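Local coordinates for protein putative TetR transcriptional regulator (Rhodococcus sp., PDB 2I10) that probably binds DNA as a TetR-family transcriptional regulator and holds p-nitrophenol in a pocket, at residues B[66-71]-B[105-110]; B[81-86]-B[140-145]; B[88-93]-B[166-171]; B[158-163]-B[193-198]. All coordinates share one frame; numbering follows the deposited sequence.

Contact 1: residues B[66-71]-B[105-110]; sequences YMCERT and FGCMTV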
loop_
_atom_site.group_PDB
_atom_site.type_symbol
_atom_site.label_atom_id
_atom_site.label_comp_id
_atom_site.label_asym_id
_atom_site.label_seq_id
_atom_site.Cartn_x
_atom_site.Cartn_y
_atom_site.Cartn_z
ATOM N N TYR B 66 10.746 5.061 -6.921
ATOM C CA TYR B 66 9.315 4.892 -6.665
ATOM C C TYR B 66 8.673 3.552 -6.999
ATOM O O TYR B 66 7.492 3.376 -6.733
ATOM C CB TYR B 66 8.541 5.956 -7.415
ATOM C CG TYR B 66 8.691 7.365 -6.839
ATOM C CD1 TYR B 66 7.898 7.778 -5.766
ATOM C CD2 TYR B 66 9.605 8.285 -7.387
ATOM C CE1 TYR B 66 8.000 9.070 -5.231
ATOM C CE2 TYR B 66 9.722 9.611 -6.851
ATOM C CZ TYR B 66 8.910 9.981 -5.776
ATOM O OH TYR B 66 9.003 11.247 -5.216
HETATM N N MSE B 67 9.400 2.634 -7.619
HETATM C CA MSE B 67 8.824 1.366 -8.078
HETATM C C MSE B 67 9.128 0.307 -7.022
HETATM O O MSE B 67 10.304 0.095 -6.719
HETATM C CB MSE B 67 9.383 0.966 -9.468
HETATM C CG MSE B 67 8.380 0.974 -10.696
HETATM SE SE MSE B 67 9.162 -0.202 -12.203
HETATM C CE MSE B 67 8.894 -1.881 -11.360
ATOM N N CYS B 68 8.098 -0.324 -6.434
ATOM C CA CYS B 68 8.296 -1.511 -5.565
ATOM C C CYS B 68 9.004 -2.639 -6.349
ATOM O O CYS B 68 9.982 -3.230 -5.887
ATOM C CB CYS B 68 6.940 -2.008 -4.933
ATOM S SG CYS B 68 6.270 -0.952 -3.461
ATOM N N GLU B 69 8.514 -2.887 -7.557
ATOM C CA GLU B 69 8.860 -4.080 -8.349
ATOM C C GLU B 69 10.130 -3.983 -9.206
ATOM O O GLU B 69 10.254 -4.726 -10.189
ATOM C CB GLU B 69 7.694 -4.439 -9.269
ATOM C CG GLU B 69 6.350 -4.490 -8.570
ATOM C CD GLU B 69 5.593 -3.154 -8.536
ATOM O OE1 GLU B 69 6.181 -2.068 -8.738
ATOM O OE2 GLU B 69 4.382 -3.214 -8.299
ATOM N N ARG B 70 11.051 -3.085 -8.852
ATOM C CA ARG B 70 12.290 -2.862 -9.617
ATOM C C ARG B 70 13.088 -4.135 -9.927
ATOM O O ARG B 70 13.534 -4.811 -9.001
ATOM C CB ARG B 70 13.175 -1.845 -8.865
ATOM C CG ARG B 70 13.992 -0.980 -9.802
ATOM C CD ARG B 70 13.116 -0.220 -10.782
ATOM N NE ARG B 70 13.921 0.660 -11.607
ATOM C CZ ARG B 70 13.964 0.719 -12.943
ATOM N NH1 ARG B 70 13.203 -0.031 -13.717
ATOM N NH2 ARG B 70 14.763 1.611 -13.523
ATOM N N THR B 71 13.295 -4.415 -11.229
ATOM C CA THR B 71 13.885 -5.665 -11.708
ATOM C C THR B 71 15.238 -6.061 -11.120
ATOM O O THR B 71 15.414 -7.204 -10.675
ATOM C CB THR B 71 13.878 -5.824 -13.302
ATOM O OG1 THR B 71 14.639 -6.967 -13.644
ATOM C CG2 THR B 71 14.498 -4.680 -14.016
ATOM N N PHE B 105 3.988 9.203 -0.719
ATOM C CA PHE B 105 3.079 8.673 -1.748
ATOM C C PHE B 105 2.971 7.133 -1.738
ATOM O O PHE B 105 2.020 6.544 -2.278
ATOM C CB PHE B 105 3.519 9.153 -3.152
ATOM C CG PHE B 105 3.390 10.636 -3.351
ATOM C CD1 PHE B 105 4.501 11.459 -3.242
ATOM C CD2 PHE B 105 2.151 11.205 -3.619
ATOM C CE1 PHE B 105 4.387 12.815 -3.417
ATOM C CE2 PHE B 105 2.019 12.576 -3.783
ATOM C CZ PHE B 105 3.145 13.383 -3.682
ATOM N N GLY B 106 3.967 6.478 -1.146
ATOM C CA GLY B 106 4.096 5.053 -1.280
ATOM C C GLY B 106 4.666 4.834 -2.679
ATOM O O GLY B 106 4.977 5.811 -3.399
ATOM N N CYS B 107 4.813 3.565 -3.048
ATOM C CA CYS B 107 5.350 3.229 -4.341
ATOM C C CYS B 107 4.243 3.305 -5.365
ATOM O O CYS B 107 3.047 3.448 -5.042
ATOM C CB CYS B 107 6.041 1.884 -4.343
ATOM S SG CYS B 107 4.944 0.453 -4.231
HETATM N N MSE B 108 4.626 3.244 -6.618
HETATM C CA MSE B 108 3.690 3.546 -7.660
HETATM C C MSE B 108 2.487 2.607 -7.709
HETATM O O MSE B 108 1.357 3.032 -7.958
HETATM C CB MSE B 108 4.430 3.598 -8.985
HETATM C CG MSE B 108 5.416 4.764 -9.077
HETATM SE SE MSE B 108 6.790 4.462 -10.547
HETATM C CE MSE B 108 5.505 4.120 -12.000
ATOM N N THR B 109 2.684 1.327 -7.510
ATOM C CA THR B 109 1.476 0.470 -7.389
ATOM C C THR B 109 0.487 0.851 -6.263
ATOM O O THR B 109 -0.742 0.774 -6.436
ATOM C CB THR B 109 1.868 -1.038 -7.337
ATOM O OG1 THR B 109 2.545 -1.312 -8.569
ATOM C CG2 THR B 109 0.626 -2.023 -7.072
ATOM N N VAL B 110 1.013 1.242 -5.120
ATOM C CA VAL B 110 0.161 1.785 -4.069
ATOM C C VAL B 110 -0.650 2.972 -4.639
ATOM O O VAL B 110 -1.874 2.970 -4.577
ATOM C CB VAL B 110 0.962 2.176 -2.792
ATOM C CG1 VAL B 110 0.129 3.084 -1.877
ATOM C CG2 VAL B 110 1.432 0.900 -2.025
HETATM O O HOH W 1 5.699 0.226 -7.922
#

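Contact 2: residues B[81-86]-B[140-145]; sequences PTAHEA and DRFEKA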
loop_
_atom_site.group_PDB
_atom_site.type_symbol
_atom_site.label_atom_id
_atom_site.label_comp_id
_atom_site.label_asym_id
_atom_site.label_seq_id
_atom_site.Cartn_x
_atom_site.Cartn_y
_atom_site.Cartn_z
ATOM N N PRO B 81 20.640 -18.168 -1.418
ATOM C CA PRO B 81 20.624 -19.624 -1.478
ATOM C C PRO B 81 19.323 -20.323 -1.085
ATOM O O PRO B 81 19.186 -21.496 -1.364
ATOM C CB PRO B 81 21.731 -20.026 -0.483
ATOM C CG PRO B 81 22.524 -18.781 -0.265
ATOM C CD PRO B 81 21.564 -17.687 -0.372
ATOM N N THR B 82 18.411 -19.634 -0.393
ATOM C CA THR B 82 17.095 -20.204 -0.028
ATOM C C THR B 82 16.022 -19.196 -0.392
ATOM O O THR B 82 16.311 -18.007 -0.541
ATOM C CB THR B 82 16.955 -20.594 1.507
ATOM O OG1 THR B 82 17.113 -19.440 2.343
ATOM C CG2 THR B 82 17.969 -21.692 1.942
ATOM N N ALA B 83 14.803 -19.690 -0.595
ATOM C CA ALA B 83 13.623 -18.847 -0.846
ATOM C C ALA B 83 13.383 -17.886 0.327
ATOM O O ALA B 83 13.107 -16.693 0.111
ATOM C CB ALA B 83 12.397 -19.728 -1.069
ATOM N N HIS B 84 13.495 -18.410 1.563
ATOM C CA HIS B 84 13.386 -17.586 2.771
ATOM C C HIS B 84 14.388 -16.405 2.740
ATOM O O HIS B 84 13.979 -15.260 2.851
ATOM C CB HIS B 84 13.546 -18.377 4.082
ATOM C CG HIS B 84 13.646 -17.477 5.289
ATOM N ND1 HIS B 84 12.557 -16.797 5.803
ATOM C CD2 HIS B 84 14.721 -17.044 5.990
ATOM C CE1 HIS B 84 12.956 -16.010 6.786
ATOM N NE2 HIS B 84 14.263 -16.148 6.929
ATOM N N GLU B 85 15.685 -16.688 2.595
ATOM C CA GLU B 85 16.704 -15.624 2.533
ATOM C C GLU B 85 16.497 -14.664 1.372
ATOM O O GLU B 85 16.760 -13.450 1.515
ATOM C CB GLU B 85 18.121 -16.202 2.451
ATOM C CG GLU B 85 19.181 -15.218 2.889
ATOM C CD GLU B 85 20.623 -15.745 2.786
ATOM O OE1 GLU B 85 20.865 -16.986 2.905
ATOM O OE2 GLU B 85 21.526 -14.879 2.631
ATOM N N ALA B 86 16.036 -15.199 0.237
ATOM C CA ALA B 86 15.688 -14.397 -0.958
ATOM C C ALA B 86 14.635 -13.327 -0.637
ATOM O O ALA B 86 14.837 -12.126 -0.864
ATOM C CB ALA B 86 15.194 -15.306 -2.122
ATOM N N ASP B 140 9.161 -18.430 -9.712
ATOM C CA ASP B 140 10.312 -19.188 -10.264
ATOM C C ASP B 140 11.210 -19.500 -9.101
ATOM O O ASP B 140 11.726 -20.614 -9.001
ATOM C CB ASP B 140 11.109 -18.352 -11.284
ATOM C CG ASP B 140 10.413 -18.223 -12.614
ATOM O OD1 ASP B 140 9.494 -19.042 -12.874
ATOM O OD2 ASP B 140 10.785 -17.317 -13.431
ATOM N N ARG B 141 11.403 -18.534 -8.193
ATOM C CA ARG B 141 12.285 -18.788 -7.011
ATOM C C ARG B 141 11.730 -19.919 -6.119
ATOM O O ARG B 141 12.502 -20.734 -5.571
ATOM C CB ARG B 141 12.497 -17.534 -6.152
ATOM C CG ARG B 141 13.606 -17.612 -5.082
ATOM C CD ARG B 141 14.972 -17.969 -5.678
ATOM N NE ARG B 141 15.987 -18.377 -4.703
ATOM C CZ ARG B 141 16.127 -19.627 -4.251
ATOM N NH1 ARG B 141 15.311 -20.588 -4.629
ATOM N NH2 ARG B 141 17.098 -19.919 -3.428
ATOM N N PHE B 142 10.401 -19.949 -5.989
ATOM C CA PHE B 142 9.698 -20.942 -5.163
ATOM C C PHE B 142 9.800 -22.348 -5.805
ATOM O O PHE B 142 9.954 -23.341 -5.096
ATOM C CB PHE B 142 8.250 -20.519 -4.915
ATOM C CG PHE B 142 8.109 -19.331 -3.941
ATOM C CD1 PHE B 142 9.192 -18.869 -3.206
ATOM C CD2 PHE B 142 6.882 -18.697 -3.750
ATOM C CE1 PHE B 142 9.057 -17.830 -2.295
ATOM C CE2 PHE B 142 6.767 -17.653 -2.842
ATOM C CZ PHE B 142 7.853 -17.231 -2.110
ATOM N N GLU B 143 9.774 -22.386 -7.137
ATOM C CA GLU B 143 9.876 -23.627 -7.927
ATOM C C GLU B 143 11.279 -24.248 -7.748
ATOM O O GLU B 143 11.412 -25.476 -7.550
ATOM C CB GLU B 143 9.530 -23.352 -9.398
ATOM C CG GLU B 143 9.643 -24.541 -10.312
ATOM C CD GLU B 143 9.512 -24.189 -11.780
ATOM O OE1 GLU B 143 10.365 -23.408 -12.294
ATOM O OE2 GLU B 143 8.591 -24.734 -12.445
ATOM N N LYS B 144 12.296 -23.387 -7.737
ATOM C CA LYS B 144 13.673 -23.804 -7.502
ATOM C C LYS B 144 13.857 -24.239 -6.063
ATOM O O LYS B 144 14.535 -25.212 -5.808
ATOM C CB LYS B 144 14.615 -22.631 -7.812
ATOM C CG LYS B 144 16.034 -22.748 -7.301
ATOM C CD LYS B 144 16.853 -21.525 -7.678
ATOM C CE LYS B 144 18.329 -21.604 -7.162
ATOM N NZ LYS B 144 18.914 -22.981 -7.089
ATOM N N ALA B 145 13.292 -23.489 -5.107
ATOM C CA ALA B 145 13.347 -23.912 -3.715
ATOM C C ALA B 145 12.664 -25.248 -3.405
ATOM O O ALA B 145 13.100 -25.950 -2.506
ATOM C CB ALA B 145 12.877 -22.795 -2.747
#

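Contact 3: residues B[88-93]-B[166-171]; sequences LDFLTG and AAVYGL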
loop_
_atom_site.group_PDB
_atom_site.type_symbol
_atom_site.label_atom_id
_atom_site.label_comp_id
_atom_site.label_asym_id
_atom_site.label_seq_id
_atom_site.Cartn_x
_atom_site.Cartn_y
_atom_site.Cartn_z
ATOM N N LEU B 88 13.537 -12.444 2.449
ATOM C CA LEU B 88 14.065 -11.629 3.530
ATOM C C LEU B 88 14.912 -10.441 3.025
ATOM O O LEU B 88 14.677 -9.281 3.428
ATOM C CB LEU B 88 14.850 -12.486 4.539
ATOM C CG LEU B 88 15.625 -11.656 5.573
ATOM C CD1 LEU B 88 14.722 -11.095 6.672
ATOM C CD2 LEU B 88 16.713 -12.480 6.220
ATOM N N ASP B 89 15.901 -10.753 2.184
ATOM C CA ASP B 89 16.755 -9.799 1.497
ATOM C C ASP B 89 15.901 -8.786 0.750
ATOM O O ASP B 89 16.063 -7.591 0.897
ATOM C CB ASP B 89 17.511 -10.575 0.427
ATOM C CG ASP B 89 18.983 -10.359 0.439
ATOM O OD1 ASP B 89 19.617 -10.790 1.455
ATOM O OD2 ASP B 89 19.511 -9.831 -0.602
ATOM N N PHE B 90 14.997 -9.277 -0.086
ATOM C CA PHE B 90 14.119 -8.400 -0.827
ATOM C C PHE B 90 13.295 -7.434 0.058
ATOM O O PHE B 90 13.223 -6.208 -0.201
ATOM C CB PHE B 90 13.169 -9.184 -1.696
ATOM C CG PHE B 90 12.399 -8.316 -2.603
ATOM C CD1 PHE B 90 13.081 -7.448 -3.474
ATOM C CD2 PHE B 90 11.016 -8.302 -2.579
ATOM C CE1 PHE B 90 12.381 -6.581 -4.305
ATOM C CE2 PHE B 90 10.316 -7.457 -3.417
ATOM C CZ PHE B 90 10.986 -6.597 -4.275
ATOM N N LEU B 91 12.673 -7.984 1.085
ATOM C CA LEU B 91 11.762 -7.172 1.924
ATOM C C LEU B 91 12.493 -6.128 2.730
ATOM O O LEU B 91 12.056 -4.957 2.769
ATOM C CB LEU B 91 10.854 -8.043 2.821
ATOM C CG LEU B 91 9.818 -8.924 2.160
ATOM C CD1 LEU B 91 9.008 -9.696 3.274
ATOM C CD2 LEU B 91 8.889 -8.172 1.176
ATOM N N THR B 92 13.607 -6.512 3.373
ATOM C CA THR B 92 14.435 -5.551 4.106
ATOM C C THR B 92 15.124 -4.479 3.199
ATOM O O THR B 92 15.305 -3.328 3.603
ATOM C CB THR B 92 15.538 -6.235 4.960
ATOM O OG1 THR B 92 16.438 -6.948 4.102
ATOM C CG2 THR B 92 14.965 -7.170 6.003
ATOM N N GLY B 93 15.523 -4.873 1.997
ATOM C CA GLY B 93 16.050 -3.952 0.990
ATOM C C GLY B 93 15.018 -2.899 0.571
ATOM O O GLY B 93 15.355 -1.728 0.409
ATOM N N ALA B 166 1.692 -8.718 -1.300
ATOM C CA ALA B 166 0.981 -8.008 -0.211
ATOM C C ALA B 166 1.950 -7.462 0.837
ATOM O O ALA B 166 1.865 -6.291 1.233
ATOM C CB ALA B 166 -0.068 -8.948 0.422
ATOM N N ALA B 167 2.935 -8.260 1.236
ATOM C CA ALA B 167 3.897 -7.764 2.213
ATOM C C ALA B 167 4.708 -6.533 1.718
ATOM O O ALA B 167 4.875 -5.551 2.451
ATOM C CB ALA B 167 4.838 -8.897 2.711
ATOM N N VAL B 168 5.193 -6.558 0.474
ATOM C CA VAL B 168 5.958 -5.443 -0.079
ATOM C C VAL B 168 5.153 -4.157 -0.122
ATOM O O VAL B 168 5.627 -3.100 0.232
ATOM C CB VAL B 168 6.408 -5.701 -1.569
ATOM C CG1 VAL B 168 7.077 -4.463 -2.143
ATOM C CG2 VAL B 168 7.345 -6.864 -1.666
ATOM N N TYR B 169 3.940 -4.255 -0.680
ATOM C CA TYR B 169 3.086 -3.085 -0.806
ATOM C C TYR B 169 2.658 -2.564 0.571
ATOM O O TYR B 169 2.588 -1.375 0.769
ATOM C CB TYR B 169 1.877 -3.425 -1.638
ATOM C CG TYR B 169 2.235 -3.824 -3.042
ATOM C CD1 TYR B 169 3.027 -2.992 -3.846
ATOM C CD2 TYR B 169 1.799 -5.036 -3.573
ATOM C CE1 TYR B 169 3.357 -3.366 -5.163
ATOM C CE2 TYR B 169 2.136 -5.411 -4.893
ATOM C CZ TYR B 169 2.914 -4.582 -5.665
ATOM O OH TYR B 169 3.213 -4.937 -6.982
ATOM N N GLY B 170 2.392 -3.469 1.511
ATOM C CA GLY B 170 2.008 -3.066 2.895
ATOM C C GLY B 170 3.128 -2.365 3.621
ATOM O O GLY B 170 2.901 -1.344 4.325
ATOM N N LEU B 171 4.346 -2.894 3.476
ATOM C CA LEU B 171 5.516 -2.180 4.040
ATOM C C LEU B 171 5.708 -0.816 3.385
ATOM O O LEU B 171 6.053 0.136 4.067
ATOM C CB LEU B 171 6.793 -3.002 3.926
ATOM C CG LEU B 171 6.861 -4.244 4.810
ATOM C CD1 LEU B 171 7.851 -5.252 4.172
ATOM C CD2 LEU B 171 7.318 -3.852 6.185
#

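Contact 4: residues B[158-163]-B[193-198]; sequences TALARY and QVVPRA. With NPO (p-nitrophenol), chain C.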
loop_
_atom_site.group_PDB
_atom_site.type_symbol
_atom_site.label_atom_id
_atom_site.label_comp_id
_atom_site.label_asym_id
_atom_site.label_seq_id
_atom_site.Cartn_x
_atom_site.Cartn_y
_atom_site.Cartn_z
ATOM N N THR B 158 1.560 -20.348 -5.146
ATOM C CA THR B 158 0.707 -19.311 -5.674
ATOM C C THR B 158 0.219 -18.373 -4.578
ATOM O O THR B 158 0.323 -17.139 -4.708
ATOM C CB THR B 158 -0.443 -19.963 -6.447
ATOM O OG1 THR B 158 0.079 -20.412 -7.703
ATOM C CG2 THR B 158 -1.510 -18.963 -6.747
ATOM N N ALA B 159 -0.333 -18.958 -3.504
ATOM C CA ALA B 159 -0.683 -18.224 -2.318
ATOM C C ALA B 159 0.494 -17.491 -1.682
ATOM O O ALA B 159 0.353 -16.335 -1.238
ATOM C CB ALA B 159 -1.346 -19.165 -1.274
ATOM N N LEU B 160 1.633 -18.180 -1.582
ATOM C CA LEU B 160 2.803 -17.603 -0.929
ATOM C C LEU B 160 3.412 -16.419 -1.724
ATOM O O LEU B 160 3.875 -15.453 -1.120
ATOM C CB LEU B 160 3.851 -18.675 -0.660
ATOM C CG LEU B 160 5.065 -18.257 0.189
ATOM C CD1 LEU B 160 4.646 -17.788 1.591
ATOM C CD2 LEU B 160 5.951 -19.438 0.289
ATOM N N ALA B 161 3.414 -16.505 -3.059
ATOM C CA ALA B 161 3.773 -15.357 -3.937
ATOM C C ALA B 161 2.884 -14.136 -3.724
ATOM O O ALA B 161 3.365 -13.025 -3.632
ATOM C CB ALA B 161 3.720 -15.767 -5.422
ATOM N N ARG B 162 1.569 -14.359 -3.678
ATOM C CA ARG B 162 0.602 -13.298 -3.414
ATOM C C ARG B 162 0.864 -12.698 -2.046
ATOM O O ARG B 162 0.812 -11.495 -1.864
ATOM C CB ARG B 162 -0.832 -13.876 -3.522
ATOM C CG ARG B 162 -1.974 -12.842 -3.599
ATOM C CD ARG B 162 -1.856 -11.921 -4.844
ATOM N NE ARG B 162 -2.049 -12.659 -6.087
ATOM C CZ ARG B 162 -2.029 -12.143 -7.317
ATOM N NH1 ARG B 162 -1.781 -10.846 -7.515
ATOM N NH2 ARG B 162 -2.225 -12.942 -8.354
ATOM N N TYR B 163 1.171 -13.525 -1.069
ATOM C CA TYR B 163 1.462 -12.970 0.232
ATOM C C TYR B 163 2.696 -12.060 0.184
ATOM O O TYR B 163 2.689 -11.006 0.794
ATOM C CB TYR B 163 1.661 -14.056 1.278
ATOM C CG TYR B 163 2.428 -13.539 2.462
ATOM C CD1 TYR B 163 1.782 -12.853 3.489
ATOM C CD2 TYR B 163 3.799 -13.719 2.543
ATOM C CE1 TYR B 163 2.501 -12.368 4.558
ATOM C CE2 TYR B 163 4.523 -13.206 3.599
ATOM C CZ TYR B 163 3.862 -12.546 4.611
ATOM O OH TYR B 163 4.588 -12.066 5.705
ATOM N N GLN B 193 9.319 -14.447 7.690
ATOM C CA GLN B 193 9.137 -15.702 8.428
ATOM C C GLN B 193 8.112 -16.616 7.793
ATOM O O GLN B 193 8.176 -17.822 7.965
ATOM C CB GLN B 193 8.702 -15.428 9.881
ATOM C CG GLN B 193 9.824 -15.292 10.889
ATOM C CD GLN B 193 9.318 -14.810 12.274
ATOM O OE1 GLN B 193 8.097 -14.791 12.552
ATOM N NE2 GLN B 193 10.262 -14.440 13.151
ATOM N N VAL B 194 7.148 -16.032 7.092
ATOM C CA VAL B 194 6.127 -16.791 6.382
ATOM C C VAL B 194 6.682 -17.654 5.248
ATOM O O VAL B 194 6.087 -18.661 4.899
ATOM C CB VAL B 194 5.005 -15.867 5.875
ATOM C CG1 VAL B 194 3.970 -16.661 5.065
ATOM C CG2 VAL B 194 4.333 -15.164 7.099
ATOM N N VAL B 195 7.809 -17.254 4.670
ATOM C CA VAL B 195 8.506 -18.131 3.715
ATOM C C VAL B 195 9.355 -19.135 4.504
ATOM O O VAL B 195 10.365 -18.775 5.092
ATOM C CB VAL B 195 9.310 -17.328 2.731
ATOM C CG1 VAL B 195 9.986 -18.257 1.678
ATOM C CG2 VAL B 195 8.373 -16.330 2.016
ATOM N N PRO B 196 8.912 -20.404 4.563
ATOM C CA PRO B 196 9.616 -21.357 5.432
ATOM C C PRO B 196 10.997 -21.752 4.940
ATOM O O PRO B 196 11.261 -21.690 3.744
ATOM C CB PRO B 196 8.711 -22.594 5.407
ATOM C CG PRO B 196 7.428 -22.142 4.733
ATOM C CD PRO B 196 7.776 -21.027 3.859
ATOM N N ARG B 197 11.875 -22.119 5.872
ATOM C CA ARG B 197 13.143 -22.748 5.522
ATOM C C ARG B 197 13.208 -24.128 6.148
ATOM O O ARG B 197 13.494 -24.266 7.346
ATOM C CB ARG B 197 14.351 -21.909 5.955
ATOM C CG ARG B 197 15.641 -22.340 5.245
ATOM C CD ARG B 197 16.905 -21.907 5.967
ATOM N NE ARG B 197 18.088 -22.498 5.344
ATOM C CZ ARG B 197 18.778 -23.532 5.828
ATOM N NH1 ARG B 197 18.435 -24.112 6.978
ATOM N NH2 ARG B 197 19.832 -23.983 5.160
ATOM N N ALA B 198 12.919 -25.152 5.340
ATOM C CA ALA B 198 12.983 -26.556 5.801
ATOM C C ALA B 198 14.431 -26.995 6.018
ATOM O O ALA B 198 15.332 -26.533 5.302
ATOM C CB ALA B 198 12.279 -27.495 4.813
HETATM C C1 NPO C . -3.632 -11.983 -11.104
HETATM C C2 NPO C . -4.696 -11.128 -11.326
HETATM C C3 NPO C . -4.569 -9.777 -11.122
HETATM C C4 NPO C . -3.383 -9.258 -10.697
HETATM C C5 NPO C . -2.290 -10.083 -10.464
HETATM C C6 NPO C . -2.412 -11.450 -10.670
HETATM O OH NPO C . -3.343 -7.916 -10.510
HETATM N N1 NPO C . -3.875 -13.359 -11.358
HETATM O O2 NPO C . -4.982 -13.659 -11.827
HETATM O O3 NPO C . -3.039 -14.246 -11.151
#

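Contact 1: residues B[66-71]-B[105-110]
A disulfide between Cys68 and Cys107 ties the loop behind helix 55-66 to the start of helix 108-112. Cys68 SG and Cys107 SG are 2.1 Å apart, with an S-S torsion of -98°, near the relaxed quarter turn. Cys107 holds its SG between the backbone N and the carbonyl carbon (chi1 72°), which sends the sulfur across to the loop, and it occupies the N-cap position of the helix. Directly after it, Met108 N donates to Tyr66 O over 2.9 Å. This bond joins the last turn of helix 55-66, the helix that follows the predicted helix-turn-helix, to the first turn of helix 108-112. In TetR-family proteins this region connects the DNA-binding part to the ligand-binding part. Beside that bond, the selenomethionine Met108 lays its CG 3.7 Å from Tyr66 CB, while its SE lies 3.8 Å from CG of Met67, also a selenomethionine. The polar side is closed by Glu69, whose chain bends at chi2 (89°). Thr109 OG1 donates to the syn lone pair of Glu69 OE2 at 2.7 Å, and the same oxygen is also hydrogen-bonded to Tyr169 OH of helix 157-177. A water donates to Glu69 OE1 and accepts from Cys68 N and Thr109 N, bridging the two backbones. An alanine at Glu69 would probably leave the Thr109 and Tyr169 hydroxyls without their shared acceptor and the water less firmly placed. Val110 and Thr109 also pack on the second subunit.

Contact 2: residues B[81-86]-B[140-145]
Arg141 reaches Pro81 and Thr82 because its CG stands anti to the backbone N (chi1 -168°) and the chain then bends at chi2 (56°), directing CD out of the line of the first bonds. At the far end, Arg141 NH2 lies 3.3 Å from both Pro81 C and Thr82 C. The guanidinium plane is turned so that Pro81 C sits at its edge, whereas Ala83 N stands 3.6 Å above one face, toward the rim. Lys144 CE lies over the opposite face, also toward the rim. NH2 and NE find partners just before Pro81: NH2 bonds to Arg80 O, and NE makes a weak bond to Met78 O. The apolar part of the contact is small and close. Ala83 CB meets Ala145 CB at 3.5 Å and approaches the edge of the Phe142 ring, 3.9 Å from CD1. Ala86 CB is near the Arg141 aliphatic stem, 4.1 Å from CG. Thr82 starts helix 83-98 as its N-cap, with OG1 accepting from Glu85 N, and Ala83 N is bonded to Asp150 OD2 from the loop after helix 121-148. The arrangement is thus a capped helix start resting on the face of helix 121-148, with an arginine bonded to the Arg80 carbonyl, and weakly to that of Met78, ahead of the helix, within the all-helical C-terminal domain of the TetR family.

Contact 3: residues B[88-93]-B[166-171]
Leu91 and Val168 form the centre of a purely apolar contact between two helices that run nearly parallel. The axes of segments 88-93 and 166-171 pass 10.2 Å apart, with a signed crossing angle of -17°. Van der Waals packing is the sole interaction found across them. Leu91 holds CG anti to its carbonyl carbon (chi1 -66°) and divides its two methyls. CD1 lies 4.3 Å from Ala167 CB, and CD2 lies 4.3 Å from Leu171 CD1. Val168 CG2 touches both Leu91 CD2 and Phe90 CE2, the Phe90 and Val168 side chains crossing at about a right angle. Val168 was deposited in two conformers, so the exact closeness of that methyl is doubtful.

No hydrogen bond crosses between the two segments. In helix 83-98, Leu88 O accepts from both Thr92 N (3.0 Å) and Thr92 OG1 (3.0 Å), the two donors coming from opposite faces of the carbonyl plane. This ties the threonine hydroxyl to its own helix on the side turned from the contact.

Around this pair of helices, Phe90 also rests on Leu74 and Ala77 of helix 71-78, and Leu171 packs on Leu184 and Ala188 of helix 181-192. Helix 157-177 further meets the second subunit through Ala166 and Tyr169.

Contact 4: residues B[158-163]-B[193-198]
The Tyr163 ring carries Val194 CG1 over one face, 4.0 Å from the centroid and 21° off the normal, a CH-pi contact. Val194 CB approaches the rim atom CE2 at 3.5 Å, and CG2 lies 3.4 Å from the hydroxyl OH. The other flat group, the Arg162 guanidinium, points from the same helix to a different side, where its edge faces C5 and C6 of p-nitrophenol. The shortest of these approaches is too tight to be trusted in detail. Leu160 extends CD1 to Val194 CG1 at 3.7 Å, the two side chains lying alongside and running in opposite senses. The same methyl lies 4.0 Å from Val195 CG2, and Leu160 CD2 reaches Pro196 CD more loosely. Tyr163 OH is hydrogen-bonded to Ala191 O, at the end of helix 181-192, and weakly to Tyr163 OH of the second subunit. An alanine at Tyr163 would probably leave that carbonyl without this hydroxyl partner and open a gap beside the two methyls of Val194. The seam is apolar apart from a hydroxyl that finds its partner at Ala191; on another side of the same helix Arg162, which does not touch 193-198, has its charge probably balanced by Glu174 and Glu183 of the second subunit, with p-nitrophenol at its edge.

Contacts 1 and 3 lie side by side, with centres 11 Å apart, and touch through Thr109 CB and Tyr169 CE1 at 3.5 Å. Contacts 2 and 4 form a second cluster, 10 Å between centres, in which Phe142 CE2 packs 3.5 Å from Leu160 CG. Helix 83-98 joins contact 2 to contact 3, and helix 157-177 joins contact 3 to contact 4. Contact 4 alone supplies a residue of the p-nitrophenol pocket, Arg162, alongside Arg131, Glu132 and Arg135; the Thr109 side chain of contact 1 is about 8 Å from the ligand and the side chains of Val168 and Phe142 about 13 Å. Contacts 1, 3 and 4 also reach the second subunit.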